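UDP-L-Rhamnose Synthase (Acanthamoeba polyphaga mimivirus, PDB 7JID) is a UDP-L-rhamnose synthase, an NADP-binding oxidoreductase of the RmlD family that probably makes the activated sugar UDP-L-rhamnose for this giant virus. Local coordinates at residues V31-R36 with E44-E49; M4-F9 with K21-Q26; D130-F135 with T146-H151; C111-Q116 with K124-N129. All coordinates share one frame; numbering follows the deposited sequence.

Contact 1. Residues V31-R36 with E44-E49. With NAP (NADP nicotinamide-adenine-dinucleotide phosphate), chain D.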
# COMPACT_ATOMS: atom_id res chain seq x y z
N VAL A 31 -10.96 -24.49 -9.36
CA VAL A 31 -12.13 -23.68 -8.92
C VAL A 31 -11.78 -22.21 -9.18
O VAL A 31 -10.80 -21.75 -8.56
CB VAL A 31 -12.47 -23.93 -7.44
CG1 VAL A 31 -13.71 -23.17 -6.99
CG2 VAL A 31 -12.62 -25.40 -7.11
N GLY A 32 -12.47 -21.56 -10.10
CA GLY A 32 -12.35 -20.09 -10.27
C GLY A 32 -12.96 -19.39 -9.07
O GLY A 32 -14.14 -19.63 -8.79
N ALA A 33 -12.20 -18.57 -8.35
CA ALA A 33 -12.69 -17.83 -7.17
C ALA A 33 -13.83 -16.90 -7.60
O ALA A 33 -13.71 -16.15 -8.59
CB ALA A 33 -11.57 -17.07 -6.49
N GLN A 34 -14.92 -16.93 -6.84
CA GLN A 34 -16.04 -15.98 -7.02
C GLN A 34 -15.81 -14.71 -6.20
O GLN A 34 -16.42 -13.67 -6.56
CB GLN A 34 -17.36 -16.65 -6.65
CG GLN A 34 -17.66 -17.83 -7.57
CD GLN A 34 -17.64 -17.43 -9.02
OE1 GLN A 34 -16.78 -17.86 -9.80
NE2 GLN A 34 -18.56 -16.56 -9.39
N SER A 35 -14.98 -14.74 -5.15
CA SER A 35 -14.78 -13.57 -4.26
C SER A 35 -13.75 -12.62 -4.89
O SER A 35 -12.88 -13.10 -5.62
CB SER A 35 -14.41 -13.97 -2.86
OG SER A 35 -13.15 -14.60 -2.82
N ARG A 36 -13.92 -11.32 -4.65
CA ARG A 36 -12.89 -10.29 -4.95
C ARG A 36 -11.84 -10.37 -3.86
O ARG A 36 -12.18 -10.51 -2.67
CB ARG A 36 -13.54 -8.91 -5.09
CG ARG A 36 -14.64 -8.82 -6.14
CD ARG A 36 -14.16 -9.27 -7.48
NE ARG A 36 -13.17 -8.34 -8.03
CZ ARG A 36 -12.80 -8.36 -9.30
NH1 ARG A 36 -13.28 -9.28 -10.11
NH2 ARG A 36 -11.98 -7.46 -9.79
N GLU A 44 -12.44 -15.19 2.90
CA GLU A 44 -12.31 -16.17 4.00
C GLU A 44 -13.52 -17.12 3.94
O GLU A 44 -13.31 -18.31 4.14
CB GLU A 44 -12.22 -15.51 5.36
CG GLU A 44 -12.16 -16.54 6.47
CD GLU A 44 -11.62 -16.04 7.78
OE1 GLU A 44 -11.38 -14.82 7.90
OE2 GLU A 44 -11.42 -16.88 8.66
N ARG A 45 -14.71 -16.62 3.64
CA ARG A 45 -15.89 -17.51 3.50
C ARG A 45 -15.62 -18.49 2.35
O ARG A 45 -15.91 -19.70 2.53
CB ARG A 45 -17.18 -16.70 3.28
CG ARG A 45 -17.72 -16.02 4.52
CD ARG A 45 -19.13 -15.45 4.25
NE ARG A 45 -19.20 -14.40 3.23
CZ ARG A 45 -18.93 -13.10 3.44
NH1 ARG A 45 -18.56 -12.68 4.64
NH2 ARG A 45 -19.03 -12.23 2.45
N GLU A 46 -15.09 -18.02 1.22
CA GLU A 46 -14.88 -18.88 0.03
C GLU A 46 -13.84 -19.94 0.36
O GLU A 46 -14.06 -21.13 0.01
CB GLU A 46 -14.48 -18.08 -1.21
CG GLU A 46 -14.39 -18.94 -2.45
CD GLU A 46 -14.42 -18.16 -3.74
OE1 GLU A 46 -13.83 -17.06 -3.76
OE2 GLU A 46 -15.04 -18.60 -4.72
N ILE A 47 -12.74 -19.56 0.98
CA ILE A 47 -11.63 -20.49 1.32
C ILE A 47 -12.11 -21.50 2.36
O ILE A 47 -11.79 -22.69 2.21
CB ILE A 47 -10.40 -19.70 1.76
CG1 ILE A 47 -9.76 -19.11 0.51
CG2 ILE A 47 -9.44 -20.55 2.54
CD1 ILE A 47 -8.56 -18.23 0.74
N SER A 48 -12.87 -21.04 3.35
CA SER A 48 -13.37 -21.90 4.44
C SER A 48 -14.32 -22.95 3.86
O SER A 48 -14.30 -24.09 4.39
CB SER A 48 -14.01 -21.06 5.51
OG SER A 48 -14.43 -21.90 6.57
N GLU A 49 -15.11 -22.60 2.84
CA GLU A 49 -16.15 -23.47 2.22
C GLU A 49 -15.51 -24.39 1.16
O GLU A 49 -15.79 -25.61 1.17
CB GLU A 49 -17.27 -22.65 1.57
CG GLU A 49 -17.91 -23.36 0.39
CD GLU A 49 -19.32 -22.97 -0.03
OE1 GLU A 49 -20.29 -23.40 0.65
OE2 GLU A 49 -19.46 -22.30 -1.08
PA NAP D . -5.18 -9.53 -16.74
O1A NAP D . -5.51 -10.26 -18.02
O2A NAP D . -5.66 -8.12 -16.57
O5B NAP D . -5.76 -10.49 -15.63
C5B NAP D . -5.96 -10.02 -14.29
C4B NAP D . -7.15 -10.64 -13.58
O4B NAP D . -7.19 -10.26 -12.21
C3B NAP D . -8.43 -10.16 -14.26
O3B NAP D . -9.16 -11.38 -14.49
C2B NAP D . -9.06 -9.29 -13.18
O2B NAP D . -10.44 -9.51 -13.17
C1B NAP D . -8.50 -9.85 -11.87
N9A NAP D . -8.50 -9.00 -10.70
C8A NAP D . -7.92 -7.81 -10.57
N7A NAP D . -8.08 -7.34 -9.33
C5A NAP D . -8.80 -8.25 -8.66
C6A NAP D . -9.33 -8.31 -7.35
N6A NAP D . -9.10 -7.31 -6.52
N1A NAP D . -10.06 -9.43 -7.03
C2A NAP D . -10.24 -10.41 -7.92
N3A NAP D . -9.79 -10.43 -9.19
C4A NAP D . -9.05 -9.35 -9.56
O3 NAP D . -3.62 -9.46 -16.37
PN NAP D . -2.52 -10.65 -16.50
O1N NAP D . -1.51 -9.99 -17.42
O2N NAP D . -3.06 -12.02 -16.65
O5D NAP D . -1.83 -10.52 -15.09
C5D NAP D . -2.05 -11.22 -13.87
C4D NAP D . -1.43 -10.38 -12.72
O4D NAP D . -0.46 -11.16 -12.10
C3D NAP D . -0.72 -9.18 -13.31
O3D NAP D . -0.32 -8.20 -12.28
C2D NAP D . 0.36 -10.05 -13.99
O2D NAP D . 1.56 -9.42 -14.46
C1D NAP D . 0.71 -11.06 -12.93
P2B NAP D . -11.47 -8.32 -13.40
O1X NAP D . -11.52 -7.99 -14.83
O2X NAP D . -12.73 -9.10 -12.97
O3X NAP D . -11.18 -7.09 -12.53
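The carboxylate of Glu-46 reaches from its helix to the loop at Gln-34 and Ser-35 and accepts three hydrogen bonds there. OE2 accepts the backbone N-H of Gln-34 (N to OE2 2.7 Å) in a nearly straight bond (170°), through the syn lone pair. OE1 has two donors, both from Ser-35: the backbone N at 2.9 Å, which comes in on the syn side but 32° out of the carboxylate plane, and OG at 2.7 Å, which arrives almost along the C-O axis. With CG anti to the backbone N (chi1 -175°) and the chain extended beyond it, Glu-46 spans the whole gap, and these bonds fix the rotation of its carboxylate. Ala-33 CB packs alongside, 3.5 Å from Glu-46 OE1. The loop leaves the second strand of the Rossmann fold, 29-32, where such enzymes commonly recognise the adenosine end of the cofactor. Next along it, Arg-36 grips the phosphate on the adenosine ribose of NADP: NH1 bonds to O2X at 2.9 Å and NH2 to O3X at 2.9 Å. One face of the guanidinium lies over the adenine, with C2A of NADP above its centre. Arg-61 and Asp-38 also bond to the cofactor, and Arg-61 touches Arg-36.

Contact 2. Residues M4-F9 with K21-Q26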
# COMPACT_ATOMS: atom_id res chain seq x y z
N MET A 4 -5.49 -32.76 -6.94
CA MET A 4 -5.81 -31.81 -5.82
C MET A 4 -6.80 -30.74 -6.30
O MET A 4 -7.10 -30.68 -7.50
CB MET A 4 -4.55 -31.13 -5.29
CG MET A 4 -3.54 -32.07 -4.66
SD MET A 4 -2.07 -31.25 -4.01
CE MET A 4 -1.67 -30.22 -5.42
N LYS A 5 -7.25 -29.89 -5.37
CA LYS A 5 -8.23 -28.79 -5.61
C LYS A 5 -7.50 -27.44 -5.55
O LYS A 5 -6.91 -27.15 -4.51
CB LYS A 5 -9.34 -28.81 -4.57
CG LYS A 5 -10.51 -27.91 -4.91
CD LYS A 5 -11.55 -27.82 -3.84
CE LYS A 5 -12.48 -29.02 -3.82
NZ LYS A 5 -13.74 -28.67 -3.13
N TRP A 6 -7.56 -26.68 -6.64
CA TRP A 6 -6.82 -25.40 -6.82
C TRP A 6 -7.82 -24.27 -6.96
O TRP A 6 -8.62 -24.27 -7.95
CB TRP A 6 -5.92 -25.48 -8.05
CG TRP A 6 -4.88 -26.56 -8.06
CD1 TRP A 6 -5.11 -27.90 -8.16
CD2 TRP A 6 -3.45 -26.39 -8.06
NE1 TRP A 6 -3.93 -28.59 -8.15
CE2 TRP A 6 -2.88 -27.68 -8.15
CE3 TRP A 6 -2.59 -25.29 -8.03
CZ2 TRP A 6 -1.50 -27.90 -8.17
CZ3 TRP A 6 -1.23 -25.51 -8.00
CH2 TRP A 6 -0.69 -26.79 -8.12
N LEU A 7 -7.82 -23.35 -6.00
CA LEU A 7 -8.68 -22.15 -6.07
C LEU A 7 -7.87 -21.03 -6.74
O LEU A 7 -6.83 -20.68 -6.18
CB LEU A 7 -9.10 -21.76 -4.65
CG LEU A 7 -9.94 -20.48 -4.57
CD1 LEU A 7 -11.22 -20.63 -5.36
CD2 LEU A 7 -10.21 -20.12 -3.14
N ILE A 8 -8.37 -20.52 -7.85
CA ILE A 8 -7.63 -19.55 -8.70
C ILE A 8 -8.35 -18.21 -8.66
O ILE A 8 -9.46 -18.09 -9.21
CB ILE A 8 -7.45 -20.07 -10.14
CG1 ILE A 8 -6.88 -21.50 -10.20
CG2 ILE A 8 -6.60 -19.08 -10.95
CD1 ILE A 8 -5.59 -21.70 -9.45
N PHE A 9 -7.65 -17.20 -8.16
CA PHE A 9 -8.05 -15.78 -8.25
C PHE A 9 -7.43 -15.20 -9.52
O PHE A 9 -6.25 -15.48 -9.77
CB PHE A 9 -7.55 -15.02 -7.03
CG PHE A 9 -8.35 -15.30 -5.79
CD1 PHE A 9 -9.41 -14.49 -5.41
CD2 PHE A 9 -8.05 -16.41 -5.01
CE1 PHE A 9 -10.16 -14.80 -4.29
CE2 PHE A 9 -8.80 -16.71 -3.88
CZ PHE A 9 -9.84 -15.89 -3.51
N LYS A 21 -6.00 -23.69 -17.58
CA LYS A 21 -6.04 -24.67 -18.71
C LYS A 21 -5.01 -25.77 -18.50
O LYS A 21 -5.36 -26.95 -18.71
CB LYS A 21 -5.78 -23.99 -20.05
CG LYS A 21 -7.02 -23.82 -20.90
CD LYS A 21 -7.17 -22.44 -21.49
CE LYS A 21 -8.61 -22.11 -21.84
NZ LYS A 21 -8.88 -20.66 -21.70
N ILE A 22 -3.78 -25.41 -18.11
CA ILE A 22 -2.68 -26.38 -17.89
C ILE A 22 -3.00 -27.24 -16.66
O ILE A 22 -2.72 -28.43 -16.72
CB ILE A 22 -1.32 -25.68 -17.77
CG1 ILE A 22 -0.95 -25.06 -19.12
CG2 ILE A 22 -0.26 -26.64 -17.25
CD1 ILE A 22 0.06 -23.96 -19.06
N LEU A 23 -3.53 -26.67 -15.57
CA LEU A 23 -3.86 -27.46 -14.35
C LEU A 23 -4.89 -28.53 -14.72
O LEU A 23 -4.78 -29.67 -14.20
CB LEU A 23 -4.38 -26.50 -13.27
CG LEU A 23 -3.29 -25.78 -12.44
CD1 LEU A 23 -3.94 -24.74 -11.54
CD2 LEU A 23 -2.45 -26.71 -11.60
N GLU A 24 -5.82 -28.19 -15.62
CA GLU A 24 -6.97 -29.04 -16.01
C GLU A 24 -6.47 -30.15 -16.94
O GLU A 24 -6.89 -31.31 -16.73
CB GLU A 24 -8.08 -28.18 -16.59
CG GLU A 24 -8.88 -27.52 -15.49
CD GLU A 24 -10.18 -26.87 -15.92
OE1 GLU A 24 -10.21 -26.32 -17.04
OE2 GLU A 24 -11.13 -26.89 -15.12
N GLN A 25 -5.56 -29.84 -17.86
CA GLN A 25 -4.92 -30.85 -18.75
C GLN A 25 -4.09 -31.84 -17.90
O GLN A 25 -4.01 -33.02 -18.27
CB GLN A 25 -4.11 -30.16 -19.86
CG GLN A 25 -2.60 -30.29 -19.73
CD GLN A 25 -1.85 -29.46 -20.76
OE1 GLN A 25 -2.43 -28.71 -21.54
NE2 GLN A 25 -0.53 -29.61 -20.77
N GLN A 26 -3.52 -31.38 -16.78
CA GLN A 26 -2.72 -32.22 -15.85
C GLN A 26 -3.63 -33.07 -14.94
O GLN A 26 -3.08 -33.79 -14.10
CB GLN A 26 -1.80 -31.34 -14.99
CG GLN A 26 -0.66 -30.70 -15.77
CD GLN A 26 0.37 -30.10 -14.85
OE1 GLN A 26 0.22 -30.12 -13.64
NE2 GLN A 26 1.38 -29.48 -15.42
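Trp-6, which carries Leu-23 on the face of its indole, is anchored at its polar edge by Glu-28: OE1 of that glutamate accepts both Trp-6 NE1 and the backbone N of Met-4. The contact lies inside the first beta-alpha-beta unit of the Rossmann fold, where helix 14-25 packs on strand 5-9 before the chain returns as strand 29-32. With the indole nitrogen held, the ring offers its broad face to the helix. Leu-23 CD2 sits 3.5 Å from the centroid of the six-membered ring of Trp-6, only 8° off the ring normal, a well-centred CH-pi contact. Its closest ring atom is Trp-6 CE2, 3.6 Å from Leu-23 CD2. The second methyl spreads across the same indole, Leu-23 CD1 coming to 3.8 Å from Trp-6 CE3. Leu-23 has CG anti to its carbonyl carbon (chi1 -83°), which aims the isopropyl fork at the strand and across the indole at about a right angle. All three touching residues are buried; Val-30 and Met-56 of the adjoining strands and Ala-206 of helix 195-207 help enclose them. Further along the strand, Ile-8 meets the same leucine tip to tip, Ile-8 CD1 standing 4.0 Å from Leu-23 CD1.

Contact 3. Residues D130-F135 with T146-H151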
# COMPACT_ATOMS: atom_id res chain seq x y z
N ASP A 130 16.96 -8.37 -2.43
CA ASP A 130 17.20 -6.96 -2.78
C ASP A 130 15.89 -6.16 -2.62
O ASP A 130 14.79 -6.69 -2.93
CB ASP A 130 17.75 -6.80 -4.19
CG ASP A 130 19.25 -6.95 -4.29
OD1 ASP A 130 19.98 -6.73 -3.26
OD2 ASP A 130 19.70 -7.30 -5.37
N LYS A 131 16.02 -4.95 -2.11
CA LYS A 131 14.88 -4.03 -1.96
C LYS A 131 14.63 -3.35 -3.30
O LYS A 131 15.54 -3.13 -4.07
CB LYS A 131 15.17 -2.94 -0.92
CG LYS A 131 15.79 -3.45 0.36
CD LYS A 131 15.03 -4.57 1.00
CE LYS A 131 15.38 -4.70 2.47
NZ LYS A 131 14.83 -3.57 3.25
N PRO A 132 13.39 -2.93 -3.60
CA PRO A 132 13.12 -2.13 -4.79
C PRO A 132 14.02 -0.89 -4.90
O PRO A 132 14.33 -0.29 -3.86
CB PRO A 132 11.67 -1.71 -4.59
CG PRO A 132 11.07 -2.82 -3.76
CD PRO A 132 12.18 -3.18 -2.79
N ASN A 133 14.45 -0.58 -6.11
CA ASN A 133 15.19 0.66 -6.38
C ASN A 133 14.64 1.35 -7.61
O ASN A 133 15.28 2.29 -8.09
CB ASN A 133 16.69 0.41 -6.49
CG ASN A 133 17.09 -0.13 -7.85
OD1 ASN A 133 16.30 -0.82 -8.50
ND2 ASN A 133 18.27 0.24 -8.29
N PHE A 134 13.51 0.91 -8.16
CA PHE A 134 12.84 1.61 -9.28
C PHE A 134 11.48 2.15 -8.82
O PHE A 134 10.64 1.35 -8.35
CB PHE A 134 12.71 0.72 -10.52
CG PHE A 134 11.97 1.40 -11.64
CD1 PHE A 134 12.54 2.43 -12.38
CD2 PHE A 134 10.68 1.05 -11.93
CE1 PHE A 134 11.82 3.08 -13.36
CE2 PHE A 134 9.96 1.67 -12.94
CZ PHE A 134 10.53 2.67 -13.67
N PHE A 135 11.28 3.44 -9.01
CA PHE A 135 10.08 4.14 -8.50
C PHE A 135 9.43 4.97 -9.60
O PHE A 135 8.71 5.89 -9.25
CB PHE A 135 10.43 4.93 -7.24
CG PHE A 135 11.19 4.14 -6.22
CD1 PHE A 135 10.55 3.19 -5.43
CD2 PHE A 135 12.54 4.40 -5.97
CE1 PHE A 135 11.25 2.47 -4.47
CE2 PHE A 135 13.23 3.66 -5.00
CZ PHE A 135 12.58 2.71 -4.24
N THR A 146 4.29 -4.32 -2.36
CA THR A 146 3.68 -5.67 -2.25
C THR A 146 4.78 -6.73 -2.16
O THR A 146 4.68 -7.68 -1.33
CB THR A 146 2.73 -5.96 -3.40
OG1 THR A 146 1.86 -4.83 -3.39
CG2 THR A 146 2.00 -7.26 -3.20
N ASP A 147 5.83 -6.56 -2.91
CA ASP A 147 6.91 -7.56 -2.95
C ASP A 147 7.58 -7.60 -1.57
O ASP A 147 7.83 -8.69 -1.08
CB ASP A 147 7.93 -7.21 -4.02
CG ASP A 147 9.03 -8.25 -4.09
OD1 ASP A 147 8.87 -9.19 -4.89
OD2 ASP A 147 10.09 -8.03 -3.46
N ARG A 148 7.86 -6.45 -0.99
CA ARG A 148 8.47 -6.41 0.35
C ARG A 148 7.51 -7.08 1.34
O ARG A 148 7.97 -7.86 2.19
CB ARG A 148 8.75 -4.96 0.71
CG ARG A 148 9.78 -4.33 -0.21
CD ARG A 148 10.09 -2.91 0.18
NE ARG A 148 10.91 -2.90 1.39
CZ ARG A 148 11.36 -1.78 1.92
NH1 ARG A 148 11.06 -0.62 1.38
NH2 ARG A 148 12.11 -1.82 3.01
N LEU A 149 6.22 -6.74 1.28
CA LEU A 149 5.25 -7.25 2.27
C LEU A 149 5.18 -8.77 2.16
O LEU A 149 5.03 -9.47 3.21
CB LEU A 149 3.88 -6.60 2.07
CG LEU A 149 3.83 -5.14 2.53
CD1 LEU A 149 2.63 -4.43 1.93
CD2 LEU A 149 3.81 -5.08 4.04
N MET A 150 5.39 -9.31 0.97
CA MET A 150 5.31 -10.79 0.79
C MET A 150 6.46 -11.50 1.52
O MET A 150 6.29 -12.68 1.87
CB MET A 150 5.28 -11.20 -0.68
CG MET A 150 3.99 -10.84 -1.36
SD MET A 150 2.54 -11.71 -0.66
CE MET A 150 1.23 -10.95 -1.62
N HIS A 151 7.55 -10.80 1.80
CA HIS A 151 8.72 -11.38 2.51
C HIS A 151 8.32 -11.67 3.96
O HIS A 151 8.99 -12.50 4.59
CB HIS A 151 9.93 -10.46 2.38
CG HIS A 151 10.62 -10.55 1.05
ND1 HIS A 151 10.10 -9.98 -0.12
CD2 HIS A 151 11.81 -11.10 0.70
CE1 HIS A 151 10.93 -10.22 -1.13
NE2 HIS A 151 12.03 -10.82 -0.61
O HOH W 1 12.02 -6.52 -2.18
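Pro-132 and Arg-148 make the tight part of this contact, the ring of the proline lying obliquely across the arginine's aliphatic stem. Pro-132 CD touches Arg-148 CD at 3.6 Å, and Pro-132 CD to Arg-148 CG is 3.7 Å. A bend at chi3 (74°) then takes the guanidinium away from the proline toward the second subunit, where packing gives way to charge. There, in one of its two conformers and so with some doubt, Lys-131 NZ lies 3.2 Å from Arg-148 NH2, and both are drawn in by one anion: Glu-40 of the second subunit forms salt bridges to each. Segment 146-151 lies toward the C-terminal end of helix 138-150, which carries the Tyr-X-X-X-Lys sequence of the short-chain dehydrogenase/reductase superfamily and faces the dimer partner; Leu-149 packs on Tyr-88 of the second subunit. Toward Asp-130 the two segments stand apart and a water bridges them, donating to Asp-130 O at 2.9 Å and to Asp-147 OD2 at 2.8 Å. That carboxylate is also held by Arg-161 and Asn-159. Within the helical segment, His-151 ND1 donates to Asp-147 O at 2.8 Å; the acceptor lies in the imidazole plane, whereas the donor stands above the carbonyl plane.

Contact 4. Residues C111-Q116 with K124-N129. With EDO (1,2-ethanediol), chain G.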
# COMPACT_ATOMS: atom_id res chain seq x y z
N CYS A 111 9.47 -5.88 -12.03
CA CYS A 111 9.56 -4.46 -12.51
C CYS A 111 9.65 -3.50 -11.31
O CYS A 111 8.98 -2.48 -11.31
CB CYS A 111 8.46 -4.18 -13.50
SG CYS A 111 8.88 -5.07 -15.03
N ILE A 112 10.46 -3.84 -10.31
CA ILE A 112 10.65 -3.05 -9.06
C ILE A 112 12.12 -2.67 -8.93
O ILE A 112 12.49 -2.07 -7.91
CB ILE A 112 10.15 -3.90 -7.88
CG1 ILE A 112 10.97 -5.18 -7.70
CG2 ILE A 112 8.67 -4.21 -8.11
CD1 ILE A 112 10.54 -6.05 -6.56
N PHE A 113 12.93 -3.04 -9.93
CA PHE A 113 14.38 -2.70 -9.93
C PHE A 113 14.77 -2.05 -11.25
O PHE A 113 14.11 -2.18 -12.27
CB PHE A 113 15.26 -3.94 -9.78
CG PHE A 113 14.89 -4.89 -8.68
CD1 PHE A 113 15.13 -4.57 -7.35
CD2 PHE A 113 14.27 -6.09 -8.97
CE1 PHE A 113 14.82 -5.47 -6.35
CE2 PHE A 113 13.97 -6.99 -7.96
CZ PHE A 113 14.19 -6.65 -6.64
N GLU A 114 15.86 -1.30 -11.19
CA GLU A 114 16.47 -0.64 -12.36
C GLU A 114 17.98 -0.89 -12.31
O GLU A 114 18.61 -0.54 -11.31
CB GLU A 114 16.07 0.83 -12.38
CG GLU A 114 16.69 1.63 -13.51
CD GLU A 114 16.17 1.45 -14.92
OE1 GLU A 114 14.89 1.30 -15.19
OE2 GLU A 114 17.04 1.60 -15.82
N GLY A 115 18.53 -1.47 -13.37
CA GLY A 115 19.97 -1.56 -13.59
C GLY A 115 20.51 -2.97 -13.73
O GLY A 115 19.75 -3.92 -13.89
N GLN A 116 21.83 -3.11 -13.57
CA GLN A 116 22.57 -4.39 -13.66
C GLN A 116 22.37 -5.08 -15.02
O GLN A 116 22.68 -6.28 -15.12
CB GLN A 116 22.24 -5.32 -12.50
CG GLN A 116 22.51 -4.64 -11.15
CD GLN A 116 22.65 -5.56 -9.97
OE1 GLN A 116 21.97 -5.43 -8.92
NE2 GLN A 116 23.55 -6.50 -10.12
N LYS A 124 25.69 -9.13 -11.19
CA LYS A 124 25.04 -10.44 -11.45
C LYS A 124 23.51 -10.33 -11.38
O LYS A 124 22.86 -11.35 -11.57
CB LYS A 124 25.54 -11.50 -10.47
CG LYS A 124 27.00 -11.91 -10.63
CD LYS A 124 27.59 -11.56 -11.97
CE LYS A 124 29.03 -11.99 -12.16
NZ LYS A 124 29.11 -13.08 -13.16
N GLY A 125 22.96 -9.14 -11.16
CA GLY A 125 21.50 -8.93 -11.22
C GLY A 125 20.88 -8.78 -9.84
O GLY A 125 21.50 -9.22 -8.82
N PHE A 126 19.66 -8.26 -9.77
CA PHE A 126 18.95 -8.07 -8.49
C PHE A 126 18.56 -9.45 -7.96
O PHE A 126 18.14 -10.33 -8.74
CB PHE A 126 17.75 -7.13 -8.67
CG PHE A 126 18.23 -5.74 -8.97
CD1 PHE A 126 18.57 -4.88 -7.92
CD2 PHE A 126 18.36 -5.29 -10.27
CE1 PHE A 126 19.04 -3.62 -8.21
CE2 PHE A 126 18.81 -4.01 -10.54
CZ PHE A 126 19.13 -3.17 -9.50
N THR A 127 18.76 -9.62 -6.65
CA THR A 127 18.43 -10.86 -5.95
C THR A 127 17.04 -10.81 -5.32
O THR A 127 16.42 -9.72 -5.17
CB THR A 127 19.52 -11.21 -4.92
OG1 THR A 127 19.32 -10.25 -3.88
CG2 THR A 127 20.90 -11.18 -5.54
N GLU A 128 16.62 -11.96 -4.81
CA GLU A 128 15.33 -12.12 -4.12
C GLU A 128 15.32 -11.24 -2.87
O GLU A 128 14.26 -10.66 -2.55
CB GLU A 128 15.05 -13.58 -3.80
CG GLU A 128 14.68 -14.35 -5.03
CD GLU A 128 15.79 -14.80 -5.97
OE1 GLU A 128 16.98 -14.72 -5.56
OE2 GLU A 128 15.47 -15.35 -7.02
N ASN A 129 16.47 -11.11 -2.21
CA ASN A 129 16.58 -10.31 -0.96
C ASN A 129 16.66 -8.81 -1.21
O ASN A 129 16.42 -8.05 -0.25
CB ASN A 129 17.77 -10.79 -0.14
CG ASN A 129 17.87 -10.10 1.20
OD1 ASN A 129 17.00 -10.28 2.06
ND2 ASN A 129 18.95 -9.36 1.41
C1 EDO G . 22.60 -0.85 -9.67
O1 EDO G . 21.65 -0.13 -10.40
C2 EDO G . 21.95 -1.80 -8.75
O2 EDO G . 22.80 -2.32 -7.77
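Phe-113 and Phe-126 carry the contact, each ring packed against the other's CB. The planes are within 6° of parallel and the centroids 4.6 Å apart, but the rings are slid past each other in opposite directions and barely overlap. What covers the facing side of each ring is the other residue's methylene. Phe-113 CB stands 3.5 Å from the centroid of the Phe-126 ring, 16° off its normal, and Phe-126 CB lies 3.6 Å from the centroid of the Phe-113 ring in a matching CH-pi contact. A chi1 of -68° turns the Phe-126 ring away from its own carbonyl carbon and over CB of Phe-113. The opposite face of Phe-126 is covered by the side chain of Gln-116, whose CG makes an off-centre CH-pi approach.

Carbonyl oxygens meet the ring edge: Glu-114 O is 3.2 Å from Phe-126 CZ and Gly-115 O 3.5 Å from Phe-126 CE2, both near the ring plane. An ethanediol, probably from the crystallisation liquor, also touches here; its O1 gives a weak hydrogen bond to Glu-114 O.

Both segments belong to the long loop between strand 103-109 and helix 138-150, near whose start Cys-111 touches the bound UDP-rhamnose. Backbone bonds tie Gly-115 and Phe-126 to Leu-261, while Arg-161 of strand 157-162 packs on Phe-113 and bonds to Thr-127 O.

In the fold
Contacts 1 and 2 share the start of the Rossmann sheet: strands 29-32 and 5-9 are neighbours, joined by backbone bonds such as Val-31 N to Trp-6 O. Contact 2 is core and wholly apolar across its segments, whereas contact 1 lies at the surface, about 15 Å away between centres, and works through a carboxylate that accepts two backbone N-H groups and a serine hydroxyl beside NADP. On the far side of the chain's centre from contacts 1 and 2, contact 4 is a partly buried aromatic pair within one loop. Contact 3, at the surface, joins that loop's end to helix 138-150 and the second subunit; Asn-133 OD1 to Glu-114 N links it to contact 4.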